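Local coordinates for prohead core protein protease (PDB 5JBL), which acts as a serine protease of the phage T4 prohead core, activated by self-cleavage, and cuts many prohead proteins to make room for the DNA, at residues 24-29 and 164-169; 73-78 and 171-176. The protein carries 3 engineered substitutions. All coordinates share one frame; numbering follows the deposited sequence.

Interaction 1: residues 24-29 and 164-169; sequences QLLIET and GSLTDT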
ATOM      1  N   GLN C  24      18.014  13.611  23.574  1.00 30.23           N
ATOM      2  CA  GLN C  24      17.012  12.609  23.247  1.00 25.19           C
ATOM      3  C   GLN C  24      16.033  13.189  22.234  1.00 25.66           C
ATOM      4  O   GLN C  24      15.980  14.401  22.010  1.00 20.39           O
ATOM      5  CB  GLN C  24      16.286  12.154  24.525  1.00 26.59           C
ATOM      6  CG  GLN C  24      15.415  13.238  25.149  1.00 30.64           C
ATOM      7  CD  GLN C  24      14.648  12.756  26.378  1.00 41.76           C
ATOM      8  OE1 GLN C  24      15.148  12.846  27.499  1.00 48.79           O
ATOM      9  NE2 GLN C  24      13.431  12.257  26.173  1.00 46.65           N
ATOM     10  N   LEU C  25      15.268  12.307  21.605  1.00 20.39           N
ATOM     11  CA  LEU C  25      14.185  12.745  20.741  1.00 19.48           C
ATOM     12  C   LEU C  25      13.066  13.305  21.604  1.00 17.63           C
ATOM     13  O   LEU C  25      12.595  12.631  22.520  1.00 18.64           O
ATOM     14  CB  LEU C  25      13.670  11.574  19.900  1.00 23.44           C
ATOM     15  CG  LEU C  25      12.492  11.818  18.949  1.00 22.77           C
ATOM     16  CD1 LEU C  25      12.891  12.736  17.789  1.00 21.23           C
ATOM     17  CD2 LEU C  25      11.877  10.512  18.428  1.00 20.56           C
ATOM     18  N   LEU C  26      12.645  14.532  21.309  1.00 20.26           N
ATOM     19  CA  LEU C  26      11.564  15.218  22.015  1.00 17.50           C
ATOM     20  C   LEU C  26      10.422  15.425  21.023  1.00 20.52           C
ATOM     21  O   LEU C  26      10.573  16.169  20.045  1.00 20.60           O
ATOM     22  CB  LEU C  26      12.055  16.549  22.588  1.00 17.05           C
ATOM     23  CG  LEU C  26      13.182  16.479  23.607  1.00 23.84           C
ATOM     24  CD1 LEU C  26      13.763  17.881  23.901  1.00 20.01           C
ATOM     25  CD2 LEU C  26      12.696  15.787  24.886  1.00 22.39           C
ATOM     26  N   ILE C  27       9.296  14.752  21.264  1.00 18.79           N
ATOM     27  CA  ILE C  27       8.088  14.880  20.451  1.00 17.37           C
ATOM     28  C   ILE C  27       7.031  15.591  21.280  1.00 17.77           C
ATOM     29  O   ILE C  27       6.738  15.175  22.402  1.00 22.34           O
ATOM     30  CB  ILE C  27       7.571  13.504  19.994  1.00 22.32           C
ATOM     31  CG1 ILE C  27       8.638  12.788  19.166  1.00 25.27           C
ATOM     32  CG2 ILE C  27       6.261  13.657  19.198  1.00 28.65           C
ATOM     33  CD1 ILE C  27       8.142  11.499  18.539  1.00 33.58           C
ATOM     34  N   GLU C  28       6.436  16.642  20.722  1.00 17.44           N
ATOM     35  CA  GLU C  28       5.435  17.409  21.448  1.00 19.40           C
ATOM     36  C   GLU C  28       4.159  17.472  20.635  1.00 23.86           C
ATOM     37  O   GLU C  28       4.210  17.547  19.411  1.00 23.69           O
ATOM     38  CB  GLU C  28       5.913  18.830  21.728  1.00 21.02           C
ATOM     39  CG  GLU C  28       7.365  18.946  22.156  1.00 19.88           C
ATOM     40  CD  GLU C  28       7.654  18.327  23.516  1.00 26.38           C
ATOM     41  OE1 GLU C  28       6.706  18.061  24.289  1.00 27.88           O
ATOM     42  OE2 GLU C  28       8.846  18.098  23.812  1.00 24.67           O
ATOM     43  N   THR C  29       3.017  17.430  21.313  1.00 19.83           N
ATOM     44  CA  THR C  29       1.748  17.765  20.687  1.00 18.96           C
ATOM     45  C   THR C  29       1.345  19.175  21.109  1.00 20.83           C
ATOM     46  O   THR C  29       1.579  19.588  22.250  1.00 21.05           O
ATOM     47  CB  THR C  29       0.664  16.753  21.060  1.00 26.70           C
ATOM     48  OG1 THR C  29       0.549  16.692  22.491  1.00 28.00           O
ATOM     49  CG2 THR C  29       1.026  15.390  20.526  1.00 29.61           C
ATOM     50  N   GLY C 164      16.956  17.254  22.055  1.00 20.89           N
ATOM     51  CA  GLY C 164      17.396  18.085  23.161  1.00 23.60           C
ATOM     52  C   GLY C 164      17.437  17.296  24.448  1.00 21.09           C
ATOM     53  O   GLY C 164      17.352  16.067  24.448  1.00 27.86           O
ATOM     54  N   SER C 165      17.567  18.025  25.556  1.00 27.32           N
ATOM     55  CA  SER C 165      17.607  17.429  26.881  1.00 25.82           C
ATOM     56  C   SER C 165      16.732  18.258  27.812  1.00 29.17           C
ATOM     57  O   SER C 165      16.338  19.382  27.490  1.00 24.50           O
ATOM     58  CB  SER C 165      19.041  17.330  27.412  1.00 33.72           C
ATOM     59  OG  SER C 165      19.692  18.590  27.404  1.00 36.03           O
ATOM     60  N   LEU C 166      16.435  17.691  28.982  1.00 24.88           N
ATOM     61  CA  LEU C 166      15.468  18.256  29.909  1.00 23.60           C
ATOM     62  C   LEU C 166      16.100  18.404  31.284  1.00 28.45           C
ATOM     63  O   LEU C 166      16.971  17.623  31.671  1.00 28.82           O
ATOM     64  CB  LEU C 166      14.221  17.363  30.005  1.00 28.44           C
ATOM     65  CG  LEU C 166      13.537  17.043  28.674  1.00 27.33           C
ATOM     66  CD1 LEU C 166      12.444  15.990  28.859  1.00 26.80           C
ATOM     67  CD2 LEU C 166      12.955  18.318  28.081  1.00 24.38           C
ATOM     68  N   THR C 167      15.655  19.415  32.017  1.00 28.67           N
ATOM     69  CA  THR C 167      15.997  19.566  33.422  1.00 35.93           C
ATOM     70  C   THR C 167      14.714  19.456  34.224  1.00 33.70           C
ATOM     71  O   THR C 167      13.710  20.085  33.877  1.00 29.97           O
ATOM     72  CB  THR C 167      16.686  20.907  33.707  1.00 33.95           C
ATOM     73  OG1 THR C 167      17.960  20.940  33.059  1.00 35.65           O
ATOM     74  CG2 THR C 167      16.884  21.122  35.217  1.00 30.51           C
ATOM     75  N   ASP C 168      14.747  18.663  35.286  1.00 36.45           N
ATOM     76  CA  ASP C 168      13.594  18.558  36.162  1.00 42.78           C
ATOM     77  C   ASP C 168      13.557  19.741  37.115  1.00 41.65           C
ATOM     78  O   ASP C 168      14.592  20.287  37.505  1.00 39.49           O
ATOM     79  CB  ASP C 168      13.626  17.248  36.952  1.00 47.11           C
ATOM     80  CG  ASP C 168      12.237  16.766  37.351  1.00 54.47           C
ATOM     81  OD1 ASP C 168      11.281  17.570  37.307  1.00 50.26           O
ATOM     82  OD2 ASP C 168      12.101  15.580  37.723  1.00 64.01           O
ATOM     83  N   THR C 169      12.346  20.141  37.481  1.00 45.54           N
ATOM     84  CA  THR C 169      12.147  21.286  38.351  1.00 44.55           C
ATOM     85  C   THR C 169      11.643  20.884  39.723  1.00 45.89           C
ATOM     86  O   THR C 169      11.608  21.734  40.619  1.00 45.69           O
ATOM     87  CB  THR C 169      11.154  22.279  37.734  1.00 42.58           C
ATOM     88  OG1 THR C 169       9.852  21.680  37.689  1.00 40.30           O
ATOM     89  CG2 THR C 169      11.583  22.692  36.335  1.00 42.43           C
TER
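Gln24 and Gly164 form an antiparallel hydrogen-bonded pair, with Gln24 N 2.7 Å from Gly164 O and Gly164 N 3.0 Å from Gln24 O. This is the one bridge between the two segments, and beyond it they diverge. Residues 24-29 continue antiparallel along the earlier part of strand 157-168, where Leu26 bonds to Gly162 and Glu28 to Ser160 through their backbones, while 164-169 leads off to pair with strand 174-176. Into the fork goes Leu26. Its chi1 of -61° sets CG beside the backbone N, and the two methyls then part company: CD1 lies 3.7 Å from the bare CA of Gly164, which has no side chain to hold it off, and CD2 meets Leu166 CD1 at 4.0 Å. The two leucine side chains overlap in antiparallel fashion, CD2 of Leu26 lying about as near to CG as to either methyl of Leu166.

Leu26, Ile27 and Glu28 spell the L/I-X-E motif of this protease, and the Glu28-Thr29 bond is inferred to be an autolysis site. The contact docks this N-terminal strand on strand 157-168, which carries active-site position 159, an engineered alanine here; this is consistent with the N-terminus blocking the catalytic centre, and with a substrate-like peptide bound as an added strand. On the flank, Gln24 has CG wedged between its backbone N and carbonyl carbon (chi1 68°), which holds CG 3.5 Å from Gly164 O. Its chain then runs extended to CD, leaving OE1 loosely beside Leu166 CD1 at 4.4 Å.

Interaction 2: residues 73-78 and 171-176; sequences KRLYPK and EGYRIV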
ATOM      1  N   LYS C  73       4.187  18.031  29.832  1.00 27.04           N
ATOM      2  CA  LYS C  73       4.788  18.599  31.042  1.00 30.79           C
ATOM      3  C   LYS C  73       6.197  19.131  30.770  1.00 31.45           C
ATOM      4  O   LYS C  73       7.100  19.019  31.605  1.00 27.85           O
ATOM      5  CB  LYS C  73       4.801  17.591  32.194  1.00 31.53           C
ATOM      6  CG  LYS C  73       3.437  17.033  32.533  1.00 38.62           C
ATOM      7  CD  LYS C  73       2.524  18.131  33.039  1.00 52.28           C
ATOM      8  CE  LYS C  73       1.173  17.577  33.494  1.00 64.15           C
ATOM      9  NZ  LYS C  73       0.370  17.041  32.349  1.00 66.39           N
ATOM     10  N   ARG C  74       6.378  19.741  29.601  1.00 30.98           N
ATOM     11  CA  ARG C  74       7.640  20.354  29.212  1.00 27.04           C
ATOM     12  C   ARG C  74       7.423  21.819  28.869  1.00 23.63           C
ATOM     13  O   ARG C  74       6.406  22.180  28.272  1.00 28.54           O
ATOM     14  CB  ARG C  74       8.249  19.637  28.002  1.00 28.59           C
ATOM     15  CG  ARG C  74       8.627  18.220  28.293  1.00 27.62           C
ATOM     16  CD  ARG C  74       8.866  17.479  27.010  1.00 24.58           C
ATOM     17  NE  ARG C  74       9.152  16.077  27.273  1.00 30.12           N
ATOM     18  CZ  ARG C  74       9.191  15.139  26.336  1.00 32.10           C
ATOM     19  NH1 ARG C  74       8.954  15.460  25.070  1.00 30.13           N
ATOM     20  NH2 ARG C  74       9.477  13.886  26.671  1.00 33.92           N
ATOM     21  N   LEU C  75       8.392  22.652  29.223  1.00 23.14           N
ATOM     22  CA  LEU C  75       8.346  24.072  28.920  1.00 25.56           C
ATOM     23  C   LEU C  75       9.541  24.413  28.046  1.00 23.79           C
ATOM     24  O   LEU C  75      10.680  24.071  28.393  1.00 26.11           O
ATOM     25  CB  LEU C  75       8.363  24.906  30.212  1.00 28.74           C
ATOM     26  CG  LEU C  75       8.250  26.433  30.094  1.00 29.79           C
ATOM     27  CD1 LEU C  75       7.529  26.987  31.306  1.00 26.59           C
ATOM     28  CD2 LEU C  75       9.612  27.107  29.960  1.00 29.86           C
ATOM     29  N   TYR C  76       9.283  25.112  26.929  1.00 22.47           N
ATOM     30  CA  TYR C  76      10.345  25.574  26.049  1.00 20.29           C
ATOM     31  C   TYR C  76      10.625  27.044  26.335  1.00 21.60           C
ATOM     32  O   TYR C  76       9.775  27.889  26.032  1.00 22.89           O
ATOM     33  CB  TYR C  76       9.952  25.382  24.582  1.00 23.39           C
ATOM     34  CG  TYR C  76       9.986  23.948  24.120  1.00 22.75           C
ATOM     35  CD1 TYR C  76       9.040  23.030  24.563  1.00 20.17           C
ATOM     36  CD2 TYR C  76      10.969  23.509  23.245  1.00 21.82           C
ATOM     37  CE1 TYR C  76       9.081  21.708  24.153  1.00 18.79           C
ATOM     38  CE2 TYR C  76      11.015  22.208  22.830  1.00 20.06           C
ATOM     39  CZ  TYR C  76      10.073  21.312  23.276  1.00 23.28           C
ATOM     40  OH  TYR C  76      10.159  20.016  22.840  1.00 24.41           O
ATOM     41  N   PRO C  77      11.771  27.404  26.913  1.00 23.28           N
ATOM     42  CA  PRO C  77      12.062  28.830  27.142  1.00 29.01           C
ATOM     43  C   PRO C  77      12.126  29.602  25.830  1.00 26.79           C
ATOM     44  O   PRO C  77      12.550  29.073  24.797  1.00 26.86           O
ATOM     45  CB  PRO C  77      13.423  28.806  27.855  1.00 30.28           C
ATOM     46  CG  PRO C  77      13.486  27.434  28.511  1.00 24.99           C
ATOM     47  CD  PRO C  77      12.782  26.521  27.523  1.00 25.07           C
ATOM     48  N   LYS C  78      11.708  30.878  25.876  1.00 26.62           N
ATOM     49  CA  LYS C  78      11.505  31.614  24.627  1.00 28.50           C
ATOM     50  C   LYS C  78      12.802  31.774  23.838  1.00 28.12           C
ATOM     51  O   LYS C  78      12.816  31.600  22.612  1.00 29.91           O
ATOM     52  CB  LYS C  78      10.884  32.985  24.886  1.00 38.47           C
ATOM     53  CG  LYS C  78      10.507  33.653  23.564  1.00 44.18           C
ATOM     54  CD  LYS C  78       9.581  34.837  23.708  1.00 54.81           C
ATOM     55  CE  LYS C  78       9.076  35.286  22.344  1.00 57.50           C
ATOM     56  NZ  LYS C  78       8.443  36.630  22.416  1.00 63.09           N
ATOM     57  N   GLU C 171       8.725  20.434  40.378  1.00 45.42           N
ATOM     58  CA  GLU C 171       7.415  21.065  40.462  1.00 42.03           C
ATOM     59  C   GLU C 171       6.445  20.445  39.474  1.00 38.77           C
ATOM     60  O   GLU C 171       5.430  21.057  39.132  1.00 45.20           O
ATOM     61  CB  GLU C 171       7.538  22.572  40.230  1.00 40.55           C
ATOM     62  CG  GLU C 171       8.161  23.283  41.408  1.00 55.99           C
ATOM     63  CD  GLU C 171       8.375  24.756  41.163  1.00 67.03           C
ATOM     64  OE1 GLU C 171       7.671  25.333  40.307  1.00 65.73           O
ATOM     65  OE2 GLU C 171       9.241  25.339  41.850  1.00 75.21           O
ATOM     66  N   GLY C 172       6.743  19.236  39.013  1.00 33.77           N
ATOM     67  CA  GLY C 172       5.866  18.542  38.102  1.00 35.25           C
ATOM     68  C   GLY C 172       6.094  18.825  36.642  1.00 31.12           C
ATOM     69  O   GLY C 172       5.245  18.452  35.823  1.00 31.77           O
ATOM     70  N   TYR C 173       7.189  19.495  36.276  1.00 32.62           N
ATOM     71  CA  TYR C 173       7.469  19.681  34.855  1.00 30.48           C
ATOM     72  C   TYR C 173       8.974  19.768  34.619  1.00 27.62           C
ATOM     73  O   TYR C 173       9.780  19.841  35.551  1.00 29.75           O
ATOM     74  CB  TYR C 173       6.732  20.908  34.270  1.00 28.82           C
ATOM     75  CG  TYR C 173       7.207  22.277  34.729  1.00 32.08           C
ATOM     76  CD1 TYR C 173       8.107  23.015  33.966  1.00 34.50           C
ATOM     77  CD2 TYR C 173       6.721  22.846  35.899  1.00 35.16           C
ATOM     78  CE1 TYR C 173       8.531  24.269  34.369  1.00 38.69           C
ATOM     79  CE2 TYR C 173       7.135  24.104  36.313  1.00 39.57           C
ATOM     80  CZ  TYR C 173       8.043  24.808  35.541  1.00 41.72           C
ATOM     81  OH  TYR C 173       8.460  26.053  35.941  1.00 50.50           O
ATOM     82  N   ARG C 174       9.336  19.688  33.345  1.00 25.73           N
ATOM     83  CA  ARG C 174      10.709  19.736  32.873  1.00 31.92           C
ATOM     84  C   ARG C 174      10.917  20.964  32.001  1.00 27.35           C
ATOM     85  O   ARG C 174       9.998  21.424  31.322  1.00 27.66           O
ATOM     86  CB  ARG C 174      11.070  18.462  32.091  1.00 35.55           C
ATOM     87  CG  ARG C 174      11.622  17.308  32.929  1.00 36.55           C
ATOM     88  CD  ARG C 174      10.699  16.776  33.996  1.00 37.25           C
ATOM     89  NE  ARG C 174       9.425  16.260  33.512  1.00 36.20           N
ATOM     90  CZ  ARG C 174       8.413  15.951  34.316  1.00 36.78           C
ATOM     91  NH1 ARG C 174       8.542  16.127  35.629  1.00 38.36           N
ATOM     92  NH2 ARG C 174       7.278  15.488  33.817  1.00 35.92           N
ATOM     93  N   ILE C 175      12.132  21.502  32.037  1.00 24.27           N
ATOM     94  CA  ILE C 175      12.518  22.636  31.202  1.00 29.44           C
ATOM     95  C   ILE C 175      13.471  22.126  30.131  1.00 24.68           C
ATOM     96  O   ILE C 175      14.408  21.377  30.433  1.00 26.60           O
ATOM     97  CB  ILE C 175      13.179  23.748  32.032  1.00 28.62           C
ATOM     98  CG1 ILE C 175      12.210  24.271  33.098  1.00 40.92           C
ATOM     99  CG2 ILE C 175      13.640  24.889  31.129  1.00 28.48           C
ATOM    100  CD1 ILE C 175      12.835  25.278  34.056  1.00 42.09           C
ATOM    101  N   VAL C 176      13.244  22.542  28.887  1.00 25.11           N
ATOM    102  CA  VAL C 176      14.128  22.154  27.793  1.00 21.89           C
ATOM    103  C   VAL C 176      15.438  22.918  27.922  1.00 27.56           C
ATOM    104  O   VAL C 176      15.444  24.132  28.165  1.00 30.31           O
ATOM    105  CB  VAL C 176      13.441  22.408  26.446  1.00 20.54           C
ATOM    106  CG1 VAL C 176      14.346  22.037  25.284  1.00 20.88           C
ATOM    107  CG2 VAL C 176      12.144  21.603  26.374  1.00 21.75           C
TER
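The Val176 chi1 of 179° points CG1 directly away from the backbone N and swings CG2 in beside it, while Tyr76 turns its ring to the N side of its own backbone (chi1 -73°). Together these rotations set Val176 CG2 over the centre of the Tyr76 ring, 3.6 Å from the centroid and only 4° off the normal. It is a CH-pi contact in which all six ring carbons lie about equally far from the methyl. The pairing around it is a short parallel one at the border of a mixed sheet: Arg74 faces Arg174 and Leu75 faces Ile175, and Pro77 then takes the N-cap position of helix 78-93.

Three backbone bonds hold the register: Arg174 N to Lys73 O, Leu75 N to Arg174 O, and Val176 N to Leu75 O. Leu75 and Arg174 each use both N and O. On the Leu75 and Ile175 face, Pro77 CG touches Ile175 CG2 at 3.7 Å, and Leu75 CB sits 4.2 Å from CE1 of Tyr173.

The arginines lie on the other face and do different work. Arg74 reaches out to Glu28 in a salt bridge; Tyr76 OH hydrogen-bonds to the same carboxylate oxygen, so both grip the glutamate that precedes the inferred cleavage bond, consistent with recognition of the Glu of the L/I-X-E motif. Arg174 curls back, its NH2 3.6 Å from Lys73 CB. Between the two backbones, Arg74 CA makes a CA-H...O contact of 3.3 Å with Arg174 O.

Overall arrangement
Interactions 1 and 2 lie with centres 8 Å apart, on the same side of the chain's centre and in one mixed sheet. Their segments alternate along the chain: 24-29, 73-78, 164-169, 171-176. The last two belong to consecutive strands, 157-168 and 174-176, which are neighbours in the sheet and are joined by Thr167 O to Ile175 N. The N-terminal strand thus comes in beside the first of these, and strand 74-75 beside the second. Where the two contacts meet, the Glu28 carboxylate ties them together, with Asn70 and Asn72 bonding to its OE1. The inferred cleavage site is held there, consistent with the N-terminus blocking the catalytic centre.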